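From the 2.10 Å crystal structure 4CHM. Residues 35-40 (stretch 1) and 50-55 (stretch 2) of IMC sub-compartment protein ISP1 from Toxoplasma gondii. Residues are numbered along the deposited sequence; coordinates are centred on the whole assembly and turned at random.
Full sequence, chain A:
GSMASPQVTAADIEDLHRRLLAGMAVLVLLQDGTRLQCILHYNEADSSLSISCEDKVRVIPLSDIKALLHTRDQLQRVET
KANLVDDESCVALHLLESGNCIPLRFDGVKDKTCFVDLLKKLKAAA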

# COMPACT_ATOMS: atom_id res chain seq x y z
N ARG A 35 14.36 6.01 -1.05
CA ARG A 35 13.02 6.21 -0.49
C ARG A 35 12.43 7.51 -1.02
O ARG A 35 13.00 8.53 -0.84
N LEU A 36 11.29 7.47 -1.67
CA LEU A 36 10.59 8.67 -2.07
C LEU A 36 9.50 8.97 -1.09
O LEU A 36 8.75 8.12 -0.76
N GLN A 37 9.42 10.20 -0.64
CA GLN A 37 8.27 10.71 0.10
C GLN A 37 7.13 10.98 -0.86
O GLN A 37 7.31 11.67 -1.81
N CYS A 38 5.96 10.47 -0.57
CA CYS A 38 4.84 10.55 -1.46
C CYS A 38 3.49 10.78 -0.78
O CYS A 38 3.36 10.57 0.39
N ILE A 39 2.50 11.18 -1.55
CA ILE A 39 1.12 11.15 -1.11
C ILE A 39 0.35 10.09 -1.86
O ILE A 39 0.37 10.03 -3.10
N LEU A 40 -0.31 9.23 -1.09
CA LEU A 40 -1.15 8.17 -1.59
C LEU A 40 -2.59 8.59 -1.44
O LEU A 40 -3.02 9.03 -0.37
N SER A 50 -3.65 6.97 -6.62
CA SER A 50 -2.52 7.72 -7.11
C SER A 50 -1.41 7.71 -6.10
O SER A 50 -1.65 7.69 -4.87
N ILE A 51 -0.18 7.80 -6.62
CA ILE A 51 1.02 7.95 -5.82
C ILE A 51 1.77 9.16 -6.40
O ILE A 51 2.14 9.18 -7.57
N SER A 52 2.01 10.14 -5.56
CA SER A 52 2.57 11.41 -6.00
C SER A 52 3.83 11.64 -5.25
O SER A 52 3.79 11.75 -4.04
N CYS A 53 4.96 11.72 -5.97
CA CYS A 53 6.27 11.92 -5.34
C CYS A 53 7.12 12.85 -6.19
O CYS A 53 7.15 12.72 -7.40
N GLU A 54 7.79 13.79 -5.54
CA GLU A 54 8.67 14.71 -6.23
C GLU A 54 8.02 15.24 -7.52
O GLU A 54 8.61 15.19 -8.62
N ASP A 55 6.82 15.77 -7.39
CA ASP A 55 6.11 16.47 -8.45
C ASP A 55 5.62 15.60 -9.60
O ASP A 55 5.22 16.07 -10.61

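The apolar centre of the contact lies on one face of a two-stranded antiparallel pairing, where Cys-38, Leu-40, Ile-51 and Cys-53 all direct their side chains. At its heart is a disulfide between Cys-38 and Cys-53, with the two SG atoms 1.8 Å apart, a short separation for such a bond, and a chi3 of 102°. Cys-38 adopts the m rotamer, whereas chi1 of Cys-53, at -31°, falls between the usual wells. The CA atoms of the two cysteines are 4.4 Å apart.

Hydrophobic side chains flank this link. On the same face, SG of Cys-38 lies 4.0 Å from CG2 of Ile-51, whose mt rotamer also carries CG1 to within 3.8 Å of CD1 of Leu-40. Ile-51 therefore touches both the disulfide and the leucine, joining them into one continuous apolar patch. Leu-40 is a tp rotamer; its end comes nearer to the second stretch than the direction of its CA-to-CB bond alone would suggest. Cys-38, Leu-40 and Ile-51 are all buried. Earlier in the first strand, Leu-36 points its CA-to-CB bond toward the second stretch and, as an mt rotamer, sets CD1 4.0 Å from CB of Cys-53. Its other methyl, CD2, reaches 3.4 Å from OE2 of Glu-54, so this leucine covers the disulfide end of the patch while meeting a charged side chain at its margin.

Ile-39 and Ser-52 occupy the opposite face, with their CB atoms 4.5 Å apart. The side chain of Ile-39 (mm) has its end leading away from the second stretch, and Ser-52 takes the t rotamer, so side-chain contact here is slight. The backbone does the holding instead: Ile-39 N donates to Ser-52 O at 2.9 Å, and Ser-52 N donates to Ile-39 O at 3.0 Å, a reciprocal pair of hydrogen bonds. The CA of Leu-40 adds a CA-H...O contact to Ser-50 O at 3.4 Å.

Toward the polar edge, two waters extend the pairing. One donates to Ile-39 O at 2.5 Å and lies 2.7 Å from Ser-50 OG in a further hydrogen bond; its bond to Ser-50 O, 3.1 Å from the water oxygen, is weak. The p rotamer of Ser-50 thus places its hydroxyl where it can join the backbone of the first strand through solvent, although its CA-to-CB bond points sideways. The second water donates to Gln-37 O at 2.5 Å and accepts from Glu-54 N at 3.0 Å, bridging main-chain groups where the second strand gives way to loop; the direct separation of Gln-37 O and Glu-54 N is 4.3 Å. Glu-54 (mt) brings its end nearer to the first stretch, while the side chain of Gln-37, also mt, stays at least 6.4 Å from the second. Arg-35 and Asp-55 lie beyond the contact.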

# COMPACT_ATOMS: atom_id res chain seq x y z
CB ARG A 35 13.13 6.31 1.01
CG ARG A 35 13.03 5.04 1.77
CD ARG A 35 13.66 5.18 3.13
NE ARG A 35 15.06 5.30 2.94
CZ ARG A 35 15.94 4.38 3.23
NH1 ARG A 35 15.56 3.29 3.80
NH2 ARG A 35 17.22 4.57 2.97
CB LEU A 36 9.96 8.53 -3.45
CG LEU A 36 10.80 8.24 -4.67
CD1 LEU A 36 9.94 7.98 -5.89
CD2 LEU A 36 11.68 9.42 -4.92
CB GLN A 37 8.53 12.04 0.79
CG GLN A 37 9.72 12.22 1.68
CD GLN A 37 9.75 13.61 2.29
OE1 GLN A 37 9.87 14.61 1.61
NE2 GLN A 37 9.62 13.67 3.57
CB CYS A 38 4.75 9.27 -2.28
SG CYS A 38 6.16 8.78 -3.25
CB ILE A 39 0.45 12.52 -1.36
CG1 ILE A 39 1.20 13.63 -0.57
CG2 ILE A 39 -1.06 12.47 -1.11
CD1 ILE A 39 1.07 13.52 0.93
CB LEU A 40 -0.93 6.88 -0.80
CG LEU A 40 -1.72 5.63 -1.18
CD1 LEU A 40 -1.33 5.11 -2.58
CD2 LEU A 40 -1.55 4.53 -0.12
CB SER A 50 -2.94 9.14 -7.45
OG SER A 50 -3.48 9.78 -6.31
CB ILE A 51 1.90 6.71 -5.96
CG1 ILE A 51 1.13 5.45 -5.51
CG2 ILE A 51 3.18 6.88 -5.15
CD1 ILE A 51 1.85 4.16 -5.80
CB SER A 52 1.58 12.54 -5.68
OG SER A 52 2.10 13.79 -6.06
CB CYS A 53 7.04 10.59 -5.23
SG CYS A 53 6.03 9.11 -5.02
CB GLU A 54 10.04 14.05 -6.49
CG GLU A 54 10.81 13.84 -5.17
CD GLU A 54 12.04 12.97 -5.29
OE1 GLU A 54 12.41 12.57 -6.42
OE2 GLU A 54 12.64 12.64 -4.23
CB ASP A 55 6.88 17.70 -8.95
CG ASP A 55 7.11 18.75 -7.87
OD1 ASP A 55 6.48 18.71 -6.81
OD2 ASP A 55 7.91 19.62 -8.11
O HOH W 1 7.35 14.09 -2.61
O HOH W 2 -1.50 10.74 -4.68